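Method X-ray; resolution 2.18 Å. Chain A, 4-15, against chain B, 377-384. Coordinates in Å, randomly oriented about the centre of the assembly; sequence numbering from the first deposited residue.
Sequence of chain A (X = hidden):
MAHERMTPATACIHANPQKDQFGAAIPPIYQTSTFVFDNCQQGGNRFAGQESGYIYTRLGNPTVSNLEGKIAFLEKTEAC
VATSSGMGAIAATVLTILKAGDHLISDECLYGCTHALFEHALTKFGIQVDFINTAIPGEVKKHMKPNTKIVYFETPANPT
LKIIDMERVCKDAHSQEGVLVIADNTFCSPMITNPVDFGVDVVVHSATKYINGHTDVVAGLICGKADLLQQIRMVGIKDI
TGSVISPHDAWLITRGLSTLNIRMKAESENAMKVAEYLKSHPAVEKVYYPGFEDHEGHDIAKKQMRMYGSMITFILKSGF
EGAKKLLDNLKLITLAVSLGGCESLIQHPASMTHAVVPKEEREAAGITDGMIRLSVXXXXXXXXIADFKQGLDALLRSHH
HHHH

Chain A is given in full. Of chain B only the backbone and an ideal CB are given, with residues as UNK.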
# COMPACT_ATOMS: atom_id res chain seq x y z
N GLU A 4 -5.65 -2.68 37.71
CA GLU A 4 -4.83 -3.73 37.05
C GLU A 4 -4.53 -3.42 35.58
O GLU A 4 -5.39 -3.01 34.81
CB GLU A 4 -5.40 -5.14 37.14
CG GLU A 4 -4.62 -6.06 38.06
CD GLU A 4 -5.11 -7.50 37.94
OE1 GLU A 4 -6.10 -7.73 37.21
OE2 GLU A 4 -4.51 -8.41 38.57
N ARG A 5 -3.30 -3.77 35.19
CA ARG A 5 -2.78 -3.42 33.88
C ARG A 5 -3.48 -4.18 32.75
O ARG A 5 -3.70 -5.39 32.85
CB ARG A 5 -1.26 -3.68 33.86
CG ARG A 5 -0.49 -3.10 32.69
CD ARG A 5 1.00 -3.45 32.72
NE ARG A 5 1.76 -2.91 31.59
CZ ARG A 5 2.04 -1.61 31.49
NH1 ARG A 5 1.59 -0.79 32.45
NH2 ARG A 5 2.73 -1.08 30.47
N MET A 6 -3.81 -3.49 31.67
CA MET A 6 -4.46 -4.13 30.52
C MET A 6 -3.65 -5.37 30.16
O MET A 6 -2.41 -5.25 30.10
CB MET A 6 -4.48 -3.16 29.33
CG MET A 6 -5.11 -3.84 28.08
SD MET A 6 -5.14 -2.62 26.75
CE MET A 6 -6.66 -1.73 27.17
N THR A 7 -4.24 -6.54 29.98
CA THR A 7 -3.38 -7.69 29.65
C THR A 7 -2.70 -7.51 28.30
O THR A 7 -3.21 -6.86 27.36
CB THR A 7 -4.21 -8.99 29.53
OG1 THR A 7 -5.12 -8.81 28.46
CG2 THR A 7 -4.96 -9.33 30.83
N PRO A 8 -1.64 -8.29 28.08
CA PRO A 8 -0.91 -8.28 26.81
C PRO A 8 -1.81 -8.74 25.69
O PRO A 8 -1.72 -8.27 24.53
CB PRO A 8 0.29 -9.20 27.07
CG PRO A 8 0.55 -9.08 28.55
CD PRO A 8 -0.85 -9.00 29.14
N ALA A 9 -2.72 -9.68 25.93
CA ALA A 9 -3.64 -10.20 24.94
C ALA A 9 -4.62 -9.12 24.46
O ALA A 9 -4.88 -9.09 23.26
CB ALA A 9 -4.47 -11.39 25.45
N THR A 10 -4.94 -8.15 25.30
CA THR A 10 -5.83 -7.07 24.86
C THR A 10 -5.02 -5.90 24.31
O THR A 10 -5.35 -5.27 23.31
CB THR A 10 -6.72 -6.62 26.04
OG1 THR A 10 -7.51 -7.80 26.38
CG2 THR A 10 -7.59 -5.42 25.71
N ALA A 11 -3.89 -5.65 24.97
CA ALA A 11 -3.06 -4.54 24.64
C ALA A 11 -2.44 -4.64 23.25
O ALA A 11 -2.26 -3.58 22.63
CB ALA A 11 -1.93 -4.39 25.66
N CYS A 12 -2.16 -5.81 22.74
CA CYS A 12 -1.58 -5.83 21.39
C CYS A 12 -2.59 -5.35 20.35
O CYS A 12 -2.16 -4.90 19.28
CB CYS A 12 -0.97 -7.18 21.02
SG CYS A 12 -2.19 -8.47 20.99
N ILE A 13 -3.88 -5.31 20.68
CA ILE A 13 -4.90 -4.68 19.86
C ILE A 13 -5.23 -3.29 20.38
O ILE A 13 -5.32 -2.40 19.53
CB ILE A 13 -6.19 -5.51 19.87
CG1 ILE A 13 -5.89 -6.89 19.24
CG2 ILE A 13 -7.40 -4.91 19.18
CD1 ILE A 13 -6.89 -7.88 19.81
N HIS A 14 -5.44 -3.10 21.69
CA HIS A 14 -5.94 -1.84 22.21
C HIS A 14 -5.02 -0.91 23.00
O HIS A 14 -5.48 0.16 23.40
CB HIS A 14 -7.16 -2.13 23.13
CG HIS A 14 -8.29 -2.87 22.47
ND1 HIS A 14 -9.21 -2.21 21.69
CD2 HIS A 14 -8.65 -4.18 22.45
CE1 HIS A 14 -10.10 -3.06 21.23
NE2 HIS A 14 -9.79 -4.25 21.67
N ALA A 15 -3.75 -1.23 23.28
CA ALA A 15 -2.94 -0.20 23.96
C ALA A 15 -2.73 1.01 23.05
O ALA A 15 -2.86 0.97 21.83
CB ALA A 15 -1.61 -0.83 24.33
N UNK B 377 -13.88 -10.62 19.39
CA UNK B 377 -12.53 -10.68 18.88
C UNK B 377 -11.63 -11.53 19.79
O UNK B 377 -12.10 -12.44 20.46
CB UNK B 377 -11.96 -9.27 18.74
N UNK B 378 -10.34 -11.25 19.74
CA UNK B 378 -9.34 -12.06 20.43
C UNK B 378 -8.74 -11.39 21.65
O UNK B 378 -7.67 -11.79 22.12
CB UNK B 378 -8.22 -12.42 19.46
N UNK B 379 -9.42 -10.42 22.23
CA UNK B 379 -8.99 -9.80 23.46
C UNK B 379 -9.02 -10.88 24.57
O UNK B 379 -9.57 -11.97 24.41
CB UNK B 379 -9.88 -8.60 23.81
N UNK B 380 -8.53 -10.51 25.75
CA UNK B 380 -8.59 -11.41 26.91
C UNK B 380 -10.06 -11.56 27.32
O UNK B 380 -10.71 -10.53 27.46
CB UNK B 380 -7.75 -10.88 28.07
N UNK B 381 -10.61 -12.77 27.45
CA UNK B 381 -12.00 -12.99 27.78
C UNK B 381 -12.42 -12.45 29.13
O UNK B 381 -13.50 -11.86 29.23
CB UNK B 381 -12.30 -14.49 27.73
N UNK B 382 -11.58 -12.48 30.16
CA UNK B 382 -11.94 -11.84 31.42
C UNK B 382 -12.12 -10.34 31.26
O UNK B 382 -13.07 -9.77 31.82
CB UNK B 382 -10.87 -12.12 32.48
N UNK B 383 -11.23 -9.70 30.48
CA UNK B 383 -11.43 -8.26 30.29
C UNK B 383 -12.68 -7.95 29.46
O UNK B 383 -13.42 -6.99 29.76
CB UNK B 383 -10.20 -7.65 29.62
N UNK B 384 -13.00 -8.79 28.48
CA UNK B 384 -14.28 -8.60 27.80
C UNK B 384 -15.43 -8.71 28.79
O UNK B 384 -16.31 -7.86 28.80
CB UNK B 384 -14.45 -9.62 26.67

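Position 377 has phi/psi of -94/-155, at the edge of the beta region. This is easiest for glycine but does not demand it. An ideal CB here would point toward chain A but stay 5.4 Å from Ile A13 CD1, so a small residue might also do. The residue is Gly B377, and it makes no contact.

At 378 the CB points sideways, 4.7 Å from Ile A13 CD1. The nearby surface of chain A is apolar, so a branched or long aliphatic side chain would suit. The residue is Ile B378. Its end comes nearer than its CB: Ile B378 CG1 lies 3.5 Å from Ile A13 CD1. Its carbonyl also joins chain A through water 2, which donates to Ile B378 O and Ala A9 O, 2.7 Å each.

At 379 the CB also points sideways. It lies 3.6 Å from Thr A10 OG1 and 4.8 Å from His A14 CD2. His A14 NE2 is about equally far from this CB and can donate, so an acceptor would suit: Glu or Gln, perhaps Asp or Asn. The residue is Glu B379. His A14 NE2 donates to Glu B379 OE2 at 2.8 Å with an angle of 174°, and the carboxylate oxygen sits at the ring edge, near its plane.

Position 380 comes right before the helix that starts at 381. Its CB points toward chain A and is crowded: Thr A7 OG1 is at 3.4 Å, Thr A10 OG1 at 3.5 Å and Ala A9 CB at 4.2 Å. A short capping residue fits, whether Asp, Asn, Ser or Thr. The residue is Asp B380. Its OD2 accepts from the backbone N of 383 at 3.0 Å, capping the helix. Its own N donates to Thr A10 OG1 at 3.0 Å.

Positions 381, pointing away, and 382, sideways, have nothing of chain A within 5.5 Å of CB. Many helix formers would do. The residues are Ala B381 and Asp B382.

At 383 the CB points toward chain A, 4.2 Å from Thr A10 OG1. Beyond it lie Thr A7 OG1, 5.3 Å from the CB, and the backbone N of Thr A7. Together they make a cluster of possible donors. Glu fits best; Gln is conceivable. The residue is Glu B383. Thr A7 OG1 and Thr A10 OG1 each donate to Glu B383 OE1 at 2.6 Å, and Thr A7 N donates to Glu B383 OE2 at 2.8 Å. Water 1 links Glu B383 OE2 (2.7 Å) to Arg A5 O (2.8 Å).

Position 384 points sideways with no partner in reach, and many side chains would suit; Leu B384 makes no contact.

Chain B, residues 377-384: GIEDADEL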
# COMPACT_ATOMS: atom_id res chain seq x y z
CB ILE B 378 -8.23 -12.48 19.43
CG1 ILE B 378 -7.46 -11.26 18.90
CG2 ILE B 378 -8.84 -13.25 18.25
CD1 ILE B 378 -6.46 -11.63 17.79
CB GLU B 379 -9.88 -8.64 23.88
CG GLU B 379 -9.94 -7.43 22.98
CD GLU B 379 -11.01 -7.52 21.91
OE1 GLU B 379 -11.60 -8.61 21.71
OE2 GLU B 379 -11.34 -6.50 21.27
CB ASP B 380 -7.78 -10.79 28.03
CG ASP B 380 -7.92 -11.57 29.34
OD1 ASP B 380 -7.28 -12.63 29.41
OD2 ASP B 380 -8.66 -11.14 30.26
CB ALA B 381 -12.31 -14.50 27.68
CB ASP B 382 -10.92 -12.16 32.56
CG ASP B 382 -11.08 -13.66 32.84
OD1 ASP B 382 -12.19 -14.21 32.83
OD2 ASP B 382 -10.06 -14.36 32.97
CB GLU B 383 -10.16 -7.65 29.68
CG GLU B 383 -9.04 -7.49 30.71
CD GLU B 383 -7.71 -7.11 30.09
OE1 GLU B 383 -7.41 -7.62 29.01
OE2 GLU B 383 -6.95 -6.30 30.66
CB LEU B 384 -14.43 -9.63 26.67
CG LEU B 384 -13.44 -9.35 25.50
CD1 LEU B 384 -13.35 -10.52 24.54
CD2 LEU B 384 -13.85 -8.09 24.76
O HOH W 1 -6.25 -6.36 33.22
O HOH W 2 -5.03 -11.33 21.70
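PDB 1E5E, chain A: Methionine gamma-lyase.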